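Local coordinates for protein lipoxygenase (Cyanothece sp., PDB 5EK8) that probably adds molecular oxygen to polyunsaturated fatty acids as a 9R-lipoxygenase with a non-heme iron centre, at residues A[66-71]-A[160-165]; A[174-179]-A[393-398]. One frame throughout, in Å; residues are numbered along the deposited sequence.

Interaction 1 (A[66-71]-A[160-165]); sequences KPLHNI and VPYWPY
Leu68 and Ile71 reach across to Tyr162, with Val160 beside it, in a wholly apolar contact that no hydrogen bond crosses. CD1 of Ile71 sits over the middle of the Tyr162 ring, 4.1 Å from the ring centroid and 12° off the normal, a CH-pi contact. Trp163 CD1 lies over the opposite face, 3.6 Å above the plane, so the ring is sandwiched between a methyl group and the neighbouring indole. Leu68 divides its two methyl groups: CD1 comes obliquely to the ring, 4.0 Å from Tyr162 CD1, while CD2 packs 4.0 Å from Val160 CB. CB of Tyr162 points toward 66-71 and, with CG anti to the backbone N (chi1 -171°), the ring lies between Ile71 CD1 and Trp163. Without this ring, as with an alanine here, the Ile71 methyl would probably lose its aromatic face and a gap open beside Leu68. Behind the contact, Pro161 is the centre of an inverse gamma turn closed by a weak bond from Tyr162 N to Val160 O, 2.8 Å. Thr92 OG1 holds the other loop, bonding to both Leu68 O and Ile71 N, and Asp121 OD2 meets the Tyr162 hydroxyl in a weak hydrogen bond. The contact packs at the end of the beta domain that follows the first two helices, probably the PLAT domain, beside strand 132-143, while flanking residues reach helices 337-377 and 482-495.

Interaction 2 (A[174-179]-A[393-398]); sequences IFMPNP and SIININ
The first turn of helix 394-404 offers Ile395 and Asn396 to the loop that leads into helix 188-214, from which Ile174 and Met176 pack against them. The two isoleucines meet at a slant, at two places: CG2 of Ile174 lies 3.7 Å from CG2 of Ile395, and their CD1 methyl groups are 4.0 Å apart. In Met176 a turn about the bond from CG to SD (chi3 66°) brings CE to the helix backbone, 3.6 Å from Ile395 O and 4.3 Å from Ile395 CB. The same methyl group passes 4.1 Å from Asn396 OD1, a van der Waals neighbour only. This helix belongs to the lipoxygenase catalytic fold and lies in the neighbourhood of the metal centre: the side chain of Asn396 is about 12 Å from the bound iron and about 9 Å from that of the iron ligand His364. The amide of Asn396 is occupied at both ends by the loop beyond Met176, with ND2 bonded to Asp184 O and OD1 to Thr182 OG1. One turn on from Ile394, whose O accepts a bond from Asn398 N at 3.0 Å, Asn398 OD1 bonds to ND1 of His364, a second-shell contact likely to fix the turn of that imidazole. Glu368 links the two segments, OE2 bonding to Asn398 ND2 and OE1 to Ile174 N.

Overall arrangement
From the N terminus, segment 66-71 follows strand 53-61, and interaction 1 closes a loop of mostly beta structure when the chain returns at 160-165. Segment 174-179 then begins interaction 2, whose much longer loop includes helix 337-377 before closing at 393-398. The loops run in series, neither nesting nor crossing. Their centres are about 17 Å apart, yet they touch: Pro164 O lies 2.9 Å from Phe175 N, a probable hydrogen bond, and the Trp163 indole packs on Ile174 and Ile395. The linker from the beta domain thus connects that domain's end, at interaction 1, to a helix near the iron, at interaction 2.

Interaction 1 (A[66-71]-A[160-165])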
ATOM      1  N   LYS A  66      11.752  23.875  -2.691  1.00 59.89           N
ATOM      2  CA  LYS A  66      12.367  23.841  -1.372  1.00 55.97           C
ATOM      3  C   LYS A  66      13.772  23.278  -1.509  1.00 55.24           C
ATOM      4  O   LYS A  66      14.067  22.590  -2.483  1.00 54.16           O
ATOM      5  CB  LYS A  66      11.542  22.994  -0.397  1.00 53.25           C
ATOM      6  CG  LYS A  66      10.221  23.617   0.019  1.00 49.84           C
ATOM      7  CD  LYS A  66       9.624  22.867   1.192  1.00 48.94           C
ATOM      8  CE  LYS A  66       8.306  23.476   1.622  1.00 52.27           C
ATOM      9  NZ  LYS A  66       7.745  22.776   2.808  1.00 56.13           N
ATOM     10  N   PRO A  67      14.650  23.574  -0.542  1.00 55.36           N
ATOM     11  CA  PRO A  67      16.019  23.053  -0.610  1.00 53.76           C
ATOM     12  C   PRO A  67      16.083  21.533  -0.553  1.00 54.50           C
ATOM     13  O   PRO A  67      15.378  20.918   0.248  1.00 55.56           O
ATOM     14  CB  PRO A  67      16.693  23.668   0.622  1.00 53.93           C
ATOM     15  CG  PRO A  67      15.577  24.090   1.516  1.00 54.51           C
ATOM     16  CD  PRO A  67      14.467  24.485   0.599  1.00 54.46           C
ATOM     17  N   LEU A  68      16.914  20.946  -1.411  1.00 58.06           N
ATOM     18  CA  LEU A  68      17.234  19.523  -1.342  1.00 56.56           C
ATOM     19  C   LEU A  68      18.341  19.332  -0.313  1.00 54.27           C
ATOM     20  O   LEU A  68      19.523  19.479  -0.618  1.00 55.46           O
ATOM     21  CB  LEU A  68      17.662  18.990  -2.709  1.00 58.03           C
ATOM     22  CG  LEU A  68      17.714  17.474  -2.895  1.00 59.71           C
ATOM     23  CD1 LEU A  68      16.330  16.882  -2.791  1.00 57.21           C
ATOM     24  CD2 LEU A  68      18.342  17.121  -4.235  1.00 62.80           C
ATOM     25  N   HIS A  69      17.940  19.005   0.908  1.00 51.34           N
ATOM     26  CA  HIS A  69      18.822  19.081   2.065  1.00 53.41           C
ATOM     27  C   HIS A  69      19.570  17.793   2.382  1.00 58.24           C
ATOM     28  O   HIS A  69      19.033  16.695   2.229  1.00 59.46           O
ATOM     29  CB  HIS A  69      18.006  19.489   3.285  1.00 51.05           C
ATOM     30  CG  HIS A  69      16.848  18.583   3.553  1.00 49.19           C
ATOM     31  ND1 HIS A  69      15.618  18.749   2.949  1.00 49.08           N
ATOM     32  CD2 HIS A  69      16.731  17.495   4.347  1.00 53.62           C
ATOM     33  CE1 HIS A  69      14.795  17.807   3.368  1.00 54.23           C
ATOM     34  NE2 HIS A  69      15.447  17.028   4.215  1.00 55.40           N
ATOM     35  N   ASN A  70      20.813  17.950   2.834  1.00 61.97           N
ATOM     36  CA  ASN A  70      21.616  16.854   3.373  1.00 62.79           C
ATOM     37  C   ASN A  70      21.714  15.660   2.433  1.00 65.21           C
ATOM     38  O   ASN A  70      21.672  14.509   2.870  1.00 66.76           O
ATOM     39  CB  ASN A  70      21.051  16.395   4.723  1.00 62.46           C
ATOM     40  CG  ASN A  70      20.802  17.549   5.680  1.00 64.18           C
ATOM     41  OD1 ASN A  70      21.303  18.657   5.486  1.00 62.89           O
ATOM     42  ND2 ASN A  70      20.026  17.288   6.725  1.00 64.72           N
ATOM     43  N   ILE A  71      21.834  15.931   1.139  1.00 64.46           N
ATOM     44  CA  ILE A  71      21.951  14.861   0.163  1.00 63.97           C
ATOM     45  C   ILE A  71      23.368  14.848  -0.397  1.00 69.33           C
ATOM     46  O   ILE A  71      23.997  15.899  -0.552  1.00 72.48           O
ATOM     47  CB  ILE A  71      20.905  15.008  -0.967  1.00 59.88           C
ATOM     48  CG1 ILE A  71      20.674  13.663  -1.658  1.00 54.03           C
ATOM     49  CG2 ILE A  71      21.299  16.104  -1.957  1.00 59.40           C
ATOM     50  CD1 ILE A  71      19.347  13.579  -2.364  1.00 48.77           C
ATOM     51  N   VAL A 160      16.150  19.852  -8.906  1.00 61.45           N
ATOM     52  CA  VAL A 160      16.309  18.415  -9.078  1.00 58.90           C
ATOM     53  C   VAL A 160      14.970  17.709  -8.904  1.00 60.53           C
ATOM     54  O   VAL A 160      14.295  17.901  -7.896  1.00 60.38           O
ATOM     55  CB  VAL A 160      17.329  17.828  -8.072  1.00 57.08           C
ATOM     56  CG1 VAL A 160      17.478  16.319  -8.274  1.00 43.78           C
ATOM     57  CG2 VAL A 160      18.681  18.535  -8.198  1.00 51.05           C
ATOM     58  N   PRO A 161      14.578  16.894  -9.893  1.00 67.49           N
ATOM     59  CA  PRO A 161      13.340  16.118  -9.784  1.00 66.06           C
ATOM     60  C   PRO A 161      13.508  14.896  -8.885  1.00 63.13           C
ATOM     61  O   PRO A 161      13.427  13.763  -9.361  1.00 60.60           O
ATOM     62  CB  PRO A 161      13.060  15.706 -11.229  1.00 65.42           C
ATOM     63  CG  PRO A 161      14.409  15.614 -11.843  1.00 67.63           C
ATOM     64  CD  PRO A 161      15.243  16.689 -11.192  1.00 69.53           C
ATOM     65  N   TYR A 162      13.738  15.132  -7.597  1.00 57.93           N
ATOM     66  CA  TYR A 162      13.924  14.044  -6.648  1.00 51.21           C
ATOM     67  C   TYR A 162      12.607  13.661  -5.981  1.00 52.81           C
ATOM     68  O   TYR A 162      12.047  14.433  -5.198  1.00 53.84           O
ATOM     69  CB  TYR A 162      14.958  14.427  -5.591  1.00 43.65           C
ATOM     70  CG  TYR A 162      15.366  13.279  -4.697  1.00 43.59           C
ATOM     71  CD1 TYR A 162      14.938  13.216  -3.374  1.00 43.76           C
ATOM     72  CD2 TYR A 162      16.174  12.247  -5.180  1.00 44.41           C
ATOM     73  CE1 TYR A 162      15.306  12.166  -2.553  1.00 46.42           C
ATOM     74  CE2 TYR A 162      16.553  11.188  -4.363  1.00 42.90           C
ATOM     75  CZ  TYR A 162      16.114  11.154  -3.051  1.00 48.50           C
ATOM     76  OH  TYR A 162      16.476  10.117  -2.224  1.00 41.39           O
ATOM     77  N   TRP A 163      12.135  12.453  -6.289  1.00 50.92           N
ATOM     78  CA  TRP A 163      10.849  11.945  -5.811  1.00 49.42           C
ATOM     79  C   TRP A 163       9.726  12.952  -6.012  1.00 54.58           C
ATOM     80  O   TRP A 163       9.072  13.355  -5.051  1.00 56.31           O
ATOM     81  CB  TRP A 163      10.940  11.558  -4.333  1.00 49.23           C
ATOM     82  CG  TRP A 163      11.598  10.233  -4.102  1.00 53.32           C
ATOM     83  CD1 TRP A 163      12.922   9.936  -4.253  1.00 53.23           C
ATOM     84  CD2 TRP A 163      10.962   9.023  -3.675  1.00 55.43           C
ATOM     85  NE1 TRP A 163      13.149   8.614  -3.947  1.00 51.46           N
ATOM     86  CE2 TRP A 163      11.962   8.033  -3.588  1.00 52.13           C
ATOM     87  CE3 TRP A 163       9.644   8.680  -3.355  1.00 54.78           C
ATOM     88  CZ2 TRP A 163      11.684   6.726  -3.196  1.00 50.07           C
ATOM     89  CZ3 TRP A 163       9.372   7.377  -2.965  1.00 52.74           C
ATOM     90  CH2 TRP A 163      10.387   6.418  -2.889  1.00 47.33           C
ATOM     91  N   PRO A 164       9.494  13.361  -7.268  1.00 57.93           N
ATOM     92  CA  PRO A 164       8.502  14.410  -7.509  1.00 55.93           C
ATOM     93  C   PRO A 164       7.088  13.926  -7.233  1.00 55.93           C
ATOM     94  O   PRO A 164       6.812  12.735  -7.380  1.00 53.92           O
ATOM     95  CB  PRO A 164       8.690  14.734  -8.992  1.00 56.20           C
ATOM     96  CG  PRO A 164       9.193  13.465  -9.581  1.00 57.31           C
ATOM     97  CD  PRO A 164      10.061  12.837  -8.526  1.00 56.42           C
ATOM     98  N   TYR A 165       6.210  14.841  -6.829  1.00 55.55           N
ATOM     99  CA  TYR A 165       4.810  14.504  -6.607  1.00 50.07           C
ATOM    100  C   TYR A 165       4.040  14.475  -7.919  1.00 52.26           C
ATOM    101  O   TYR A 165       4.299  15.271  -8.820  1.00 51.29           O
ATOM    102  CB  TYR A 165       4.158  15.498  -5.646  1.00 43.24           C
ATOM    103  CG  TYR A 165       4.429  15.220  -4.188  1.00 41.55           C
ATOM    104  CD1 TYR A 165       3.690  14.274  -3.497  1.00 40.06           C
ATOM    105  CD2 TYR A 165       5.416  15.907  -3.498  1.00 41.35           C
ATOM    106  CE1 TYR A 165       3.926  14.017  -2.167  1.00 38.16           C
ATOM    107  CE2 TYR A 165       5.656  15.654  -2.160  1.00 41.79           C
ATOM    108  CZ  TYR A 165       4.909  14.706  -1.502  1.00 38.87           C
ATOM    109  OH  TYR A 165       5.135  14.442  -0.172  1.00 48.81           O
TER

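Interaction 2 (A[174-179]-A[393-398])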
ATOM      1  N   ILE A 174       3.925   9.484  -6.041  1.00 43.08           N
ATOM      2  CA  ILE A 174       5.115   9.823  -6.808  1.00 40.32           C
ATOM      3  C   ILE A 174       4.743   9.953  -8.280  1.00 37.52           C
ATOM      4  O   ILE A 174       3.798   9.317  -8.749  1.00 38.18           O
ATOM      5  CB  ILE A 174       6.233   8.770  -6.629  1.00 41.49           C
ATOM      6  CG1 ILE A 174       7.567   9.316  -7.142  1.00 44.75           C
ATOM      7  CG2 ILE A 174       5.866   7.463  -7.320  1.00 37.09           C
ATOM      8  CD1 ILE A 174       8.746   8.413  -6.867  1.00 45.65           C
ATOM      9  N   PHE A 175       5.460  10.801  -9.005  1.00 40.56           N
ATOM     10  CA  PHE A 175       5.248  10.911 -10.439  1.00 45.20           C
ATOM     11  C   PHE A 175       6.092   9.860 -11.146  1.00 52.51           C
ATOM     12  O   PHE A 175       7.321   9.926 -11.141  1.00 54.73           O
ATOM     13  CB  PHE A 175       5.590  12.314 -10.944  1.00 44.85           C
ATOM     14  CG  PHE A 175       5.351  12.499 -12.415  1.00 43.55           C
ATOM     15  CD1 PHE A 175       4.081  12.354 -12.946  1.00 42.52           C
ATOM     16  CD2 PHE A 175       6.398  12.820 -13.267  1.00 45.36           C
ATOM     17  CE1 PHE A 175       3.857  12.523 -14.302  1.00 46.31           C
ATOM     18  CE2 PHE A 175       6.181  12.994 -14.627  1.00 45.53           C
ATOM     19  CZ  PHE A 175       4.907  12.849 -15.142  1.00 46.56           C
ATOM     20  N   MET A 176       5.426   8.882 -11.747  1.00 54.66           N
ATOM     21  CA  MET A 176       6.128   7.756 -12.335  1.00 56.08           C
ATOM     22  C   MET A 176       5.385   7.226 -13.553  1.00 55.94           C
ATOM     23  O   MET A 176       4.712   6.200 -13.478  1.00 50.70           O
ATOM     24  CB  MET A 176       6.310   6.649 -11.291  1.00 57.06           C
ATOM     25  CG  MET A 176       7.456   5.693 -11.577  1.00 57.04           C
ATOM     26  SD  MET A 176       8.065   4.905 -10.071  1.00 54.29           S
ATOM     27  CE  MET A 176       6.655   3.910  -9.599  1.00 38.27           C
ATOM     28  N   PRO A 177       5.502   7.936 -14.686  1.00 62.64           N
ATOM     29  CA  PRO A 177       4.877   7.487 -15.933  1.00 67.18           C
ATOM     30  C   PRO A 177       5.481   6.163 -16.372  1.00 74.44           C
ATOM     31  O   PRO A 177       4.762   5.223 -16.713  1.00 80.24           O
ATOM     32  CB  PRO A 177       5.220   8.599 -16.935  1.00 64.46           C
ATOM     33  CG  PRO A 177       5.754   9.727 -16.129  1.00 60.37           C
ATOM     34  CD  PRO A 177       6.326   9.138 -14.884  1.00 61.04           C
ATOM     35  N   ASN A 178       6.808   6.111 -16.363  1.00 70.87           N
ATOM     36  CA  ASN A 178       7.534   4.883 -16.629  1.00 68.35           C
ATOM     37  C   ASN A 178       7.908   4.212 -15.321  1.00 67.18           C
ATOM     38  O   ASN A 178       8.853   4.635 -14.655  1.00 65.55           O
ATOM     39  CB  ASN A 178       8.789   5.163 -17.457  1.00 66.31           C
ATOM     40  CG  ASN A 178       8.481   5.888 -18.750  0.38 64.43           C
ATOM     41  OD1 ASN A 178       7.410   5.715 -19.332  1.00 61.10           O
ATOM     42  ND2 ASN A 178       9.422   6.708 -19.207  0.80 65.90           N
ATOM     43  N   PRO A 179       7.170   3.156 -14.949  1.00 68.87           N
ATOM     44  CA  PRO A 179       7.446   2.415 -13.715  1.00 69.32           C
ATOM     45  C   PRO A 179       8.805   1.738 -13.795  1.00 71.73           C
ATOM     46  O   PRO A 179       9.351   1.304 -12.781  1.00 69.74           O
ATOM     47  CB  PRO A 179       6.315   1.385 -13.660  1.00 67.43           C
ATOM     48  CG  PRO A 179       5.945   1.176 -15.087  1.00 67.36           C
ATOM     49  CD  PRO A 179       6.106   2.519 -15.745  1.00 67.94           C
ATOM     50  N   SER A 393       9.331   0.470  -1.669  1.00 48.72           N
ATOM     51  CA  SER A 393       8.725  -0.358  -2.716  1.00 49.88           C
ATOM     52  C   SER A 393       7.223  -0.149  -2.958  1.00 53.45           C
ATOM     53  O   SER A 393       6.689  -0.670  -3.935  1.00 55.23           O
ATOM     54  CB  SER A 393       8.983  -1.844  -2.421  1.00 51.94           C
ATOM     55  OG  SER A 393      10.369  -2.141  -2.471  1.00 54.21           O
ATOM     56  N   ILE A 394       6.544   0.616  -2.103  1.00 50.60           N
ATOM     57  CA  ILE A 394       5.090   0.756  -2.224  1.00 44.62           C
ATOM     58  C   ILE A 394       4.692   1.559  -3.468  1.00 42.28           C
ATOM     59  O   ILE A 394       3.633   1.318  -4.067  1.00 44.10           O
ATOM     60  CB  ILE A 394       4.472   1.401  -0.960  1.00 42.14           C
ATOM     61  CG1 ILE A 394       2.957   1.197  -0.942  1.00 36.27           C
ATOM     62  CG2 ILE A 394       4.818   2.877  -0.852  1.00 43.56           C
ATOM     63  CD1 ILE A 394       2.288   1.780   0.293  1.00 29.28           C
ATOM     64  N   ILE A 395       5.560   2.480  -3.880  1.00 41.17           N
ATOM     65  CA  ILE A 395       5.311   3.270  -5.078  1.00 44.63           C
ATOM     66  C   ILE A 395       5.192   2.357  -6.298  1.00 52.51           C
ATOM     67  O   ILE A 395       4.359   2.583  -7.184  1.00 58.39           O
ATOM     68  CB  ILE A 395       6.425   4.315  -5.308  1.00 43.13           C
ATOM     69  CG1 ILE A 395       7.810   3.658  -5.244  1.00 41.89           C
ATOM     70  CG2 ILE A 395       6.323   5.441  -4.280  1.00 39.68           C
ATOM     71  CD1 ILE A 395       8.929   4.557  -5.709  1.00 43.04           C
ATOM     72  N   ASN A 396       6.014   1.311  -6.312  1.00 49.92           N
ATOM     73  CA  ASN A 396       6.027   0.340  -7.395  1.00 47.32           C
ATOM     74  C   ASN A 396       4.692  -0.383  -7.517  1.00 46.54           C
ATOM     75  O   ASN A 396       4.099  -0.436  -8.598  1.00 45.54           O
ATOM     76  CB  ASN A 396       7.152  -0.679  -7.189  1.00 44.37           C
ATOM     77  CG  ASN A 396       8.527  -0.032  -7.104  1.00 40.52           C
ATOM     78  OD1 ASN A 396       8.861   0.858  -7.892  1.00 37.51           O
ATOM     79  ND2 ASN A 396       9.330  -0.471  -6.133  1.00 35.40           N
ATOM     80  N   ILE A 397       4.216  -0.930  -6.403  1.00 45.71           N
ATOM     81  CA  ILE A 397       3.002  -1.736  -6.439  1.00 46.42           C
ATOM     82  C   ILE A 397       1.780  -0.866  -6.710  1.00 45.21           C
ATOM     83  O   ILE A 397       0.858  -1.296  -7.403  1.00 38.99           O
ATOM     84  CB  ILE A 397       2.799  -2.553  -5.134  1.00 40.71           C
ATOM     85  CG1 ILE A 397       1.569  -3.455  -5.257  1.00 43.34           C
ATOM     86  CG2 ILE A 397       2.678  -1.659  -3.920  1.00 42.11           C
ATOM     87  CD1 ILE A 397       1.621  -4.416  -6.436  1.00 44.42           C
ATOM     88  N   ASN A 398       1.773   0.360  -6.196  1.00 48.45           N
ATOM     89  CA  ASN A 398       0.657   1.254  -6.492  1.00 45.55           C
ATOM     90  C   ASN A 398       0.625   1.638  -7.974  1.00 44.67           C
ATOM     91  O   ASN A 398      -0.438   1.624  -8.619  1.00 44.41           O
ATOM     92  CB  ASN A 398       0.725   2.502  -5.617  1.00 46.53           C
ATOM     93  CG  ASN A 398       0.379   2.215  -4.174  1.00 45.00           C
ATOM     94  OD1 ASN A 398      -0.050   1.109  -3.838  1.00 45.64           O
ATOM     95  ND2 ASN A 398       0.554   3.213  -3.310  1.00 43.10           N
TER